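Long-range contacts in CELL division control protein 6 (Pyrobaculum aerophilum, PDB 1FNN), which binds ADP and probably binds and hydrolyses ATP as an AAA+ protein of the Cdc6/Cdc18 family, and is thought to help regulate DNA replication: residues V77-F82 and M127-D132; P45-L50 and A161-G166; Q24-L29 and L61-E66. One frame throughout, in Å; residues are numbered along the deposited sequence.

Contact 1: V77-F82 and M127-D132; sequences VYINGF and MFLVLD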
loop_
_atom_site.group_PDB
_atom_site.type_symbol
_atom_site.label_atom_id
_atom_site.label_comp_id
_atom_site.label_asym_id
_atom_site.label_seq_id
_atom_site.Cartn_x
_atom_site.Cartn_y
_atom_site.Cartn_z
ATOM N N VAL A 77 13.916 5.415 18.011
ATOM C CA VAL A 77 14.431 6.519 17.228
ATOM C C VAL A 77 14.087 6.286 15.748
ATOM O O VAL A 77 14.675 5.443 15.065
ATOM C CB VAL A 77 15.946 6.694 17.460
ATOM C CG1 VAL A 77 16.435 7.826 16.553
ATOM C CG2 VAL A 77 16.248 7.083 18.934
ATOM N N TYR A 78 12.970 6.874 15.353
ATOM C CA TYR A 78 12.445 6.606 13.998
ATOM C C TYR A 78 13.018 7.601 13.008
ATOM O O TYR A 78 12.816 8.822 13.118
ATOM C CB TYR A 78 10.923 6.619 14.081
ATOM C CG TYR A 78 10.316 6.438 12.688
ATOM C CD1 TYR A 78 10.107 5.168 12.168
ATOM C CD2 TYR A 78 9.985 7.562 11.936
ATOM C CE1 TYR A 78 9.563 5.007 10.911
ATOM C CE2 TYR A 78 9.436 7.415 10.667
ATOM C CZ TYR A 78 9.232 6.129 10.171
ATOM O OH TYR A 78 8.698 5.973 8.934
ATOM N N ILE A 79 13.693 7.097 11.966
ATOM C CA ILE A 79 14.308 7.965 10.973
ATOM C C ILE A 79 13.620 7.755 9.617
ATOM O O ILE A 79 13.770 6.682 9.034
ATOM C CB ILE A 79 15.799 7.774 10.769
ATOM C CG1 ILE A 79 16.668 7.933 12.019
ATOM C CG2 ILE A 79 16.349 8.780 9.717
ATOM C CD1 ILE A 79 16.419 9.264 12.739
ATOM N N ASN A 80 12.893 8.771 9.153
ATOM C CA ASN A 80 12.250 8.596 7.821
ATOM C C ASN A 80 13.271 8.980 6.769
ATOM O O ASN A 80 13.526 10.179 6.559
ATOM C CB ASN A 80 11.002 9.467 7.761
ATOM C CG ASN A 80 10.340 9.535 6.401
ATOM O OD1 ASN A 80 10.852 9.008 5.411
ATOM N ND2 ASN A 80 9.189 10.197 6.380
ATOM N N GLY A 81 13.802 8.013 6.026
ATOM C CA GLY A 81 14.838 8.241 5.037
ATOM C C GLY A 81 14.361 9.079 3.849
ATOM O O GLY A 81 15.172 9.581 3.067
ATOM N N PHE A 82 13.051 9.269 3.696
ATOM C CA PHE A 82 12.569 10.166 2.651
ATOM C C PHE A 82 12.923 11.615 3.014
ATOM O O PHE A 82 13.053 12.431 2.107
ATOM C CB PHE A 82 11.062 10.072 2.434
ATOM C CG PHE A 82 10.563 11.032 1.384
ATOM C CD1 PHE A 82 10.615 10.698 0.037
ATOM C CD2 PHE A 82 10.043 12.263 1.747
ATOM C CE1 PHE A 82 10.151 11.589 -0.920
ATOM C CE2 PHE A 82 9.578 13.155 0.796
ATOM C CZ PHE A 82 9.634 12.814 -0.542
ATOM N N MET A 127 19.080 2.200 22.150
ATOM C CA MET A 127 18.384 2.763 21.019
ATOM C C MET A 127 17.862 1.670 20.068
ATOM O O MET A 127 18.634 0.842 19.587
ATOM C CB MET A 127 19.382 3.668 20.263
ATOM C CG MET A 127 18.796 4.270 19.018
ATOM S SD MET A 127 19.679 5.566 18.204
ATOM C CE MET A 127 21.274 4.830 17.842
ATOM N N PHE A 128 16.563 1.691 19.828
ATOM C CA PHE A 128 15.973 0.905 18.728
ATOM C C PHE A 128 15.866 1.886 17.548
ATOM O O PHE A 128 14.969 2.730 17.513
ATOM C CB PHE A 128 14.621 0.376 19.155
ATOM C CG PHE A 128 13.701 -0.238 18.150
ATOM C CD1 PHE A 128 12.341 -0.236 18.398
ATOM C CD2 PHE A 128 14.149 -0.818 16.974
ATOM C CE1 PHE A 128 11.442 -0.797 17.493
ATOM C CE2 PHE A 128 13.261 -1.377 16.068
ATOM C CZ PHE A 128 11.904 -1.365 16.328
ATOM N N LEU A 129 16.791 1.774 16.623
ATOM C CA LEU A 129 16.905 2.683 15.502
ATOM C C LEU A 129 16.276 2.110 14.238
ATOM O O LEU A 129 16.470 0.946 13.864
ATOM C CB LEU A 129 18.391 2.993 15.297
ATOM C CG LEU A 129 18.777 3.896 14.123
ATOM C CD1 LEU A 129 18.204 5.315 14.283
ATOM C CD2 LEU A 129 20.300 3.935 13.963
ATOM N N VAL A 130 15.301 2.849 13.705
ATOM C CA VAL A 130 14.648 2.407 12.483
ATOM C C VAL A 130 15.098 3.359 11.369
ATOM O O VAL A 130 14.867 4.574 11.463
ATOM C CB VAL A 130 13.104 2.448 12.617
ATOM C CG1 VAL A 130 12.486 2.096 11.270
ATOM C CG2 VAL A 130 12.624 1.473 13.709
ATOM N N LEU A 131 15.667 2.795 10.307
ATOM C CA LEU A 131 15.897 3.638 9.120
ATOM C C LEU A 131 14.873 3.288 8.056
ATOM O O LEU A 131 15.098 2.345 7.276
ATOM C CB LEU A 131 17.337 3.403 8.629
ATOM C CG LEU A 131 18.419 3.652 9.684
ATOM C CD1 LEU A 131 19.808 3.328 9.119
ATOM C CD2 LEU A 131 18.393 5.092 10.208
ATOM N N ASP A 132 13.727 3.971 8.078
ATOM C CA ASP A 132 12.632 3.686 7.173
ATOM C C ASP A 132 12.934 4.259 5.787
ATOM O O ASP A 132 13.747 5.175 5.655
ATOM C CB ASP A 132 11.299 4.288 7.667
ATOM C CG ASP A 132 10.113 3.454 7.249
ATOM O OD1 ASP A 132 10.249 2.612 6.316
ATOM O OD2 ASP A 132 9.023 3.613 7.835
#

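Contact 2: P45-L50 and A161-G166; sequences PRATLL and ALVIVG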
loop_
_atom_site.group_PDB
_atom_site.type_symbol
_atom_site.label_atom_id
_atom_site.label_comp_id
_atom_site.label_asym_id
_atom_site.label_seq_id
_atom_site.Cartn_x
_atom_site.Cartn_y
_atom_site.Cartn_z
ATOM N N PRO A 45 20.505 -7.016 17.657
ATOM C CA PRO A 45 19.373 -7.401 16.818
ATOM C C PRO A 45 19.316 -6.532 15.580
ATOM O O PRO A 45 19.459 -5.308 15.682
ATOM C CB PRO A 45 18.162 -7.180 17.690
ATOM C CG PRO A 45 18.642 -6.728 19.021
ATOM C CD PRO A 45 20.043 -6.266 18.844
ATOM N N ARG A 46 19.164 -7.135 14.395
ATOM C CA ARG A 46 18.966 -6.344 13.193
ATOM C C ARG A 46 18.051 -7.087 12.213
ATOM O O ARG A 46 18.012 -8.325 12.272
ATOM C CB ARG A 46 20.212 -5.792 12.573
ATOM C CG ARG A 46 21.412 -6.624 12.242
ATOM C CD ARG A 46 21.997 -7.439 13.400
ATOM N NE ARG A 46 23.133 -8.172 12.917
ATOM C CZ ARG A 46 23.836 -9.142 13.453
ATOM N NH1 ARG A 46 23.540 -9.616 14.651
ATOM N NH2 ARG A 46 24.840 -9.598 12.715
ATOM N N ALA A 47 17.131 -6.349 11.564
ATOM C CA ALA A 47 16.259 -6.932 10.543
ATOM C C ALA A 47 16.160 -5.960 9.351
ATOM O O ALA A 47 16.317 -4.752 9.503
ATOM C CB ALA A 47 14.853 -7.118 11.087
ATOM N N THR A 48 15.748 -6.473 8.199
ATOM C CA THR A 48 15.491 -5.689 7.001
ATOM C C THR A 48 14.075 -6.016 6.564
ATOM O O THR A 48 13.778 -7.216 6.565
ATOM C CB THR A 48 16.463 -6.031 5.853
ATOM O OG1 THR A 48 17.792 -5.739 6.264
ATOM C CG2 THR A 48 16.165 -5.208 4.613
ATOM N N LEU A 49 13.232 -5.012 6.407
ATOM C CA LEU A 49 11.852 -5.218 5.992
ATOM C C LEU A 49 11.747 -4.868 4.494
ATOM O O LEU A 49 12.190 -3.767 4.125
ATOM C CB LEU A 49 10.897 -4.308 6.784
ATOM C CG LEU A 49 11.026 -4.306 8.323
ATOM C CD1 LEU A 49 9.861 -3.506 8.911
ATOM C CD2 LEU A 49 11.084 -5.695 8.957
ATOM N N LEU A 50 11.254 -5.787 3.662
ATOM C CA LEU A 50 11.248 -5.502 2.208
ATOM C C LEU A 50 9.859 -5.739 1.651
ATOM O O LEU A 50 9.176 -6.724 1.933
ATOM C CB LEU A 50 12.231 -6.422 1.455
ATOM C CG LEU A 50 13.698 -6.355 1.854
ATOM C CD1 LEU A 50 14.539 -7.392 1.077
ATOM C CD2 LEU A 50 14.264 -4.954 1.586
ATOM N N ALA A 161 19.612 -1.689 18.420
ATOM C CA ALA A 161 18.864 -2.674 17.630
ATOM C C ALA A 161 18.439 -1.913 16.367
ATOM O O ALA A 161 17.989 -0.756 16.473
ATOM C CB ALA A 161 17.669 -3.186 18.373
ATOM N N LEU A 162 18.717 -2.476 15.199
ATOM C CA LEU A 162 18.572 -1.698 13.973
ATOM C C LEU A 162 17.631 -2.368 12.980
ATOM O O LEU A 162 17.792 -3.566 12.635
ATOM C CB LEU A 162 19.955 -1.549 13.318
ATOM C CG LEU A 162 19.892 -0.897 11.928
ATOM C CD1 LEU A 162 19.449 0.566 12.004
ATOM C CD2 LEU A 162 21.248 -1.029 11.232
ATOM N N VAL A 163 16.578 -1.652 12.590
ATOM C CA VAL A 163 15.721 -2.142 11.510
ATOM C C VAL A 163 15.890 -1.187 10.319
ATOM O O VAL A 163 15.766 0.048 10.498
ATOM C CB VAL A 163 14.238 -2.201 11.911
ATOM C CG1 VAL A 163 13.342 -2.572 10.713
ATOM C CG2 VAL A 163 14.032 -3.282 12.970
ATOM N N ILE A 164 16.121 -1.727 9.122
ATOM C CA ILE A 164 16.162 -0.933 7.905
ATOM C C ILE A 164 15.087 -1.430 6.918
ATOM O O ILE A 164 14.613 -2.579 6.999
ATOM C CB ILE A 164 17.514 -0.954 7.181
ATOM C CG1 ILE A 164 17.739 -2.309 6.516
ATOM C CG2 ILE A 164 18.652 -0.621 8.143
ATOM C CD1 ILE A 164 19.028 -2.352 5.701
ATOM N N VAL A 165 14.549 -0.476 6.171
ATOM C CA VAL A 165 13.385 -0.729 5.345
ATOM C C VAL A 165 13.617 -0.373 3.876
ATOM O O VAL A 165 14.178 0.662 3.564
ATOM C CB VAL A 165 12.180 0.077 5.865
ATOM C CG1 VAL A 165 10.942 -0.218 5.021
ATOM C CG2 VAL A 165 11.847 -0.191 7.325
ATOM N N GLY A 166 13.313 -1.337 2.977
ATOM C CA GLY A 166 13.492 -1.061 1.550
ATOM C C GLY A 166 12.344 -1.676 0.754
ATOM O O GLY A 166 11.425 -2.277 1.288
#

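Contact 3: Q24-L29 and L61-E66; sequences QQLQQL and LRKLWE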
loop_
_atom_site.group_PDB
_atom_site.type_symbol
_atom_site.label_atom_id
_atom_site.label_comp_id
_atom_site.label_asym_id
_atom_site.label_seq_id
_atom_site.Cartn_x
_atom_site.Cartn_y
_atom_site.Cartn_z
ATOM N N GLN A 24 2.162 -12.692 10.693
ATOM C CA GLN A 24 3.438 -13.363 10.510
ATOM C C GLN A 24 4.620 -12.428 10.584
ATOM O O GLN A 24 5.621 -12.711 11.269
ATOM C CB GLN A 24 3.452 -14.176 9.203
ATOM C CG GLN A 24 4.751 -14.932 8.988
ATOM C CD GLN A 24 4.597 -16.081 8.000
ATOM O OE1 GLN A 24 3.489 -16.449 7.597
ATOM N NE2 GLN A 24 5.716 -16.678 7.586
ATOM N N GLN A 25 4.541 -11.274 9.895
ATOM C CA GLN A 25 5.632 -10.306 9.932
ATOM C C GLN A 25 5.827 -9.694 11.332
ATOM O O GLN A 25 6.975 -9.442 11.762
ATOM C CB GLN A 25 5.347 -9.136 8.963
ATOM C CG GLN A 25 5.444 -9.555 7.480
ATOM C CD GLN A 25 4.224 -10.269 6.954
ATOM O OE1 GLN A 25 3.251 -10.514 7.643
ATOM N NE2 GLN A 25 4.232 -10.650 5.660
ATOM N N LEU A 26 4.730 -9.507 12.032
ATOM C CA LEU A 26 4.796 -8.933 13.377
ATOM C C LEU A 26 5.411 -9.934 14.371
ATOM O O LEU A 26 6.332 -9.635 15.139
ATOM C CB LEU A 26 3.412 -8.535 13.831
ATOM C CG LEU A 26 3.397 -7.829 15.215
ATOM C CD1 LEU A 26 4.102 -6.483 15.089
ATOM C CD2 LEU A 26 1.974 -7.665 15.727
ATOM N N GLN A 27 5.017 -11.201 14.185
ATOM C CA GLN A 27 5.618 -12.294 14.929
ATOM C C GLN A 27 7.123 -12.388 14.690
ATOM O O GLN A 27 7.859 -12.621 15.678
ATOM C CB GLN A 27 4.941 -13.644 14.686
ATOM C CG GLN A 27 5.694 -14.767 15.419
ATOM C CD GLN A 27 5.254 -16.158 15.014
ATOM O OE1 GLN A 27 5.861 -16.770 14.122
ATOM N NE2 GLN A 27 4.207 -16.646 15.670
ATOM N N GLN A 28 7.577 -12.304 13.445
ATOM C CA GLN A 28 8.964 -12.352 13.072
ATOM C C GLN A 28 9.761 -11.230 13.736
ATOM O O GLN A 28 10.957 -11.333 14.037
ATOM C CB GLN A 28 9.167 -12.282 11.532
ATOM C CG GLN A 28 8.893 -13.637 10.847
ATOM C CD GLN A 28 8.774 -13.485 9.324
ATOM O OE1 GLN A 28 9.730 -13.332 8.573
ATOM N NE2 GLN A 28 7.552 -13.521 8.796
ATOM N N LEU A 29 9.173 -10.032 13.705
ATOM C CA LEU A 29 9.744 -8.864 14.331
ATOM C C LEU A 29 9.828 -9.117 15.836
ATOM O O LEU A 29 10.812 -8.727 16.473
ATOM C CB LEU A 29 8.894 -7.620 14.086
ATOM C CG LEU A 29 9.292 -6.685 12.938
ATOM C CD1 LEU A 29 8.364 -5.462 12.937
ATOM C CD2 LEU A 29 10.740 -6.229 13.018
ATOM N N LEU A 61 5.922 -2.148 11.954
ATOM C CA LEU A 61 6.954 -1.685 12.886
ATOM C C LEU A 61 6.393 -0.770 13.981
ATOM O O LEU A 61 6.719 -0.864 15.162
ATOM C CB LEU A 61 7.899 -0.844 12.051
ATOM C CG LEU A 61 9.218 -1.393 11.582
ATOM C CD1 LEU A 61 9.792 -0.329 10.644
ATOM C CD2 LEU A 61 10.071 -1.749 12.790
ATOM N N ARG A 62 5.451 0.128 13.634
ATOM C CA ARG A 62 4.840 1.000 14.614
ATOM C C ARG A 62 4.027 0.184 15.604
ATOM O O ARG A 62 3.969 0.493 16.805
ATOM C CB ARG A 62 3.984 2.128 13.978
ATOM C CG ARG A 62 4.965 3.113 13.285
ATOM C CD ARG A 62 4.290 4.461 13.183
ATOM N NE ARG A 62 5.092 5.538 12.700
ATOM C CZ ARG A 62 6.072 6.279 13.172
ATOM N NH1 ARG A 62 6.605 6.162 14.384
ATOM N NH2 ARG A 62 6.581 7.228 12.383
ATOM N N LYS A 63 3.373 -0.869 15.120
ATOM C CA LYS A 63 2.578 -1.720 15.976
ATOM C C LYS A 63 3.490 -2.492 16.945
ATOM O O LYS A 63 3.127 -2.677 18.126
ATOM C CB LYS A 63 1.747 -2.707 15.179
ATOM C CG LYS A 63 1.097 -3.794 16.016
ATOM C CD LYS A 63 -0.052 -3.249 16.856
ATOM C CE LYS A 63 -1.092 -2.435 16.143
ATOM N NZ LYS A 63 -2.220 -1.982 17.046
ATOM N N LEU A 64 4.607 -2.965 16.399
ATOM C CA LEU A 64 5.566 -3.628 17.312
ATOM C C LEU A 64 5.936 -2.672 18.461
ATOM O O LEU A 64 5.968 -3.083 19.625
ATOM C CB LEU A 64 6.805 -4.031 16.537
ATOM C CG LEU A 64 7.892 -4.952 17.107
ATOM C CD1 LEU A 64 8.931 -4.172 17.882
ATOM C CD2 LEU A 64 7.329 -6.111 17.908
ATOM N N TRP A 65 6.362 -1.471 18.135
ATOM C CA TRP A 65 6.711 -0.484 19.183
ATOM C C TRP A 65 5.583 -0.276 20.179
ATOM O O TRP A 65 5.751 -0.162 21.416
ATOM C CB TRP A 65 7.128 0.868 18.585
ATOM C CG TRP A 65 7.438 1.840 19.712
ATOM C CD1 TRP A 65 6.733 2.965 20.054
ATOM C CD2 TRP A 65 8.531 1.735 20.626
ATOM N NE1 TRP A 65 7.351 3.550 21.130
ATOM C CE2 TRP A 65 8.438 2.842 21.515
ATOM C CE3 TRP A 65 9.571 0.816 20.782
ATOM C CZ2 TRP A 65 9.356 3.041 22.539
ATOM C CZ3 TRP A 65 10.490 1.034 21.816
ATOM C CH2 TRP A 65 10.370 2.138 22.674
ATOM N N GLU A 66 4.343 -0.138 19.674
ATOM C CA GLU A 66 3.177 0.089 20.482
ATOM C C GLU A 66 3.046 -1.051 21.506
ATOM O O GLU A 66 2.781 -0.741 22.684
ATOM C CB GLU A 66 1.918 0.180 19.619
ATOM C CG GLU A 66 0.601 0.476 20.310
ATOM C CD GLU A 66 -0.464 0.365 19.192
ATOM O OE1 GLU A 66 -0.512 1.201 18.281
ATOM O OE2 GLU A 66 -1.215 -0.593 19.297
#

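Contact 1: V77-F82 and M127-D132
Val77 to Asn80 pair with Leu129 to Asp132 as neighbouring parallel strands, joining the edge strand 75-80 to strand 127-132 in the five-stranded parallel sheet of the AAA+ ATPase core. Val77 N donates to Phe128 O, and Val77 O accepts from Val130 N at 3.0 Å; Ile79 repeats the pattern with Val130 O and Asp132 N. Past the strand end, Gly81 N still donates to Asp132 O at 2.9 Å. On the face of Tyr78, Val130 and Asp132, the tyrosine has CG anti to the backbone N (chi1 176°). Its CD1 rests against Val130 CG1 at 4.0 Å, and its OH donates to Asp132 OD2 at 2.6 Å, arriving on the anti side, 22° out of the carboxylate plane. Ring and carboxylate stand 88° apart. Thr58 OG1 also bonds to OD2, so two hydroxyls grip this oxygen of a magnesium-site residue that does not bind the ion directly here, placed as the Walker B aspartate of the family would be. A phenylalanine in place of Tyr78 would probably leave OD2 with Thr58 alone of these two hydroxyl partners and the carboxylate somewhat less firmly held. On the opposite face, Leu129 CD1 lies 3.8 Å from both Val77 CG1 and Ile79 CG1, while Leu131 runs beside Ile79, CD2 to CB 3.8 Å. Helix 87-97 covers Val77 and Ile79; helix 57-68 packs on Tyr78, Phe128 and Val130, with Arg62 making a cation-pi contact to the tyrosine ring, and strand 160-166 flanks strand 127-132 on its other side.

Contact 2: P45-L50 and A161-G166
Leu49 leans over Val163 and Val165 where two parallel strands run side by side. Its CB lies 4.1 Å from Ile164 O, the carbonyl that also accepts Leu49 N. CG stands anti to the carbonyl carbon (chi1 -50°) and meets Val163 CG1 at 3.8 Å. CD1 reaches between the two valines, 4.0 Å from Val163 CG1 and 4.2 Å from Val165 CG2, and also packs on Leu61 of helix 57-68, while CD2 turns to Leu29 of helix 23-38. Strand 46-50 lies inside the sheet, between 160-166 and 187-189, in the strand order 2-3-4-1-5 characteristic of AAA+ and related P-loop ATPases, and it runs straight into the P-loop that carries ADP. Five backbone bonds join the pair, from Leu162 N to Pro45 O through to Gly166 N on Leu49 O at 2.9 Å. On the other face Thr48 crosses Ile164, its OG1 only 3.4 Å from CG1; that buried hydroxyl has no hydrogen-bond partner in the model. Ile164 CG1 sits between its own backbone N and carbonyl carbon (chi1 72°), which brings it against the threonine. Just ahead of strand 46-50, Pro45 CG packs on Ala161 CB at 3.7 Å, and Trp36 of helix 23-38 touches both.

Contact 3: Q24-L29 and L61-E66
Leu26 and Leu29 reach from one helix onto Leu61, Lys63 and Leu64 of another, an apolar contact with no hydrogen bond across it. The short helical segments cross at -53° with their axes 9.9 Å apart, and the CA atoms of Leu26 and Leu64 approach to 6.6 Å. Leu26 holds CG anti to its backbone N (chi1 -176°), and its two methyls divide the work: CD1 rests against the backbone of the facing helix, 3.8 Å from Leu64 N and nearly as close to Leu64 CB, while CD2 meets Lys63 CG at 4.0 Å. One turn on, Leu29 crosses Leu61 at about a right angle, its CD1 lying 4.0 Å from Leu61 CA and 4.1 Å from Leu61 CD2. Leu61 CB points away; its CD2 makes the side-chain contact. Leu29 CB and Leu64 CB both point toward the other helix, with Leu29 CB 4.2 Å from Leu64 CG. Helix 57-68 follows the P-loop, with the ADP-binding residues Lys57, Thr58 and Val59 in its first turn; helix 23-38 lies beside it on the same face of the central sheet, and Leu29 and Leu61 both touch Leu49 of strand 46-50. Lys63 offers Leu26 its aliphatic part only. Bends at its second and third torsions turn CD and CE away from Leu26; NZ beyond them forms a 2.8 Å salt bridge with Glu66 OE2, which it meets on the syn side, 29° out of the carboxylate plane. NZ also bonds to Pro16 O.

How the contacts relate
Contacts 1 and 2 belong to one sheet: strands 127-132 and 160-166 are neighbours, with Leu131 N 2.8 Å from Val163 O in a probable hydrogen bond, and the contact centres lie about 10 Å apart. Contact 3 packs on one face of that sheet. Leu61 joins all three, its CG 3.5 Å from Leu49 CD1 of contact 2 and its CD1 3.7 Å from Val130 CG1 of contact 1. Asp132 and Val165 lie toward the ends of their strands nearest the nucleotide, and Leu61 of the helix stands farther back: nearest side-chain atoms lie about 4, 5 and 7 Å from the bound magnesium, and about 5, 6 and 8 Å from ADP, in that order.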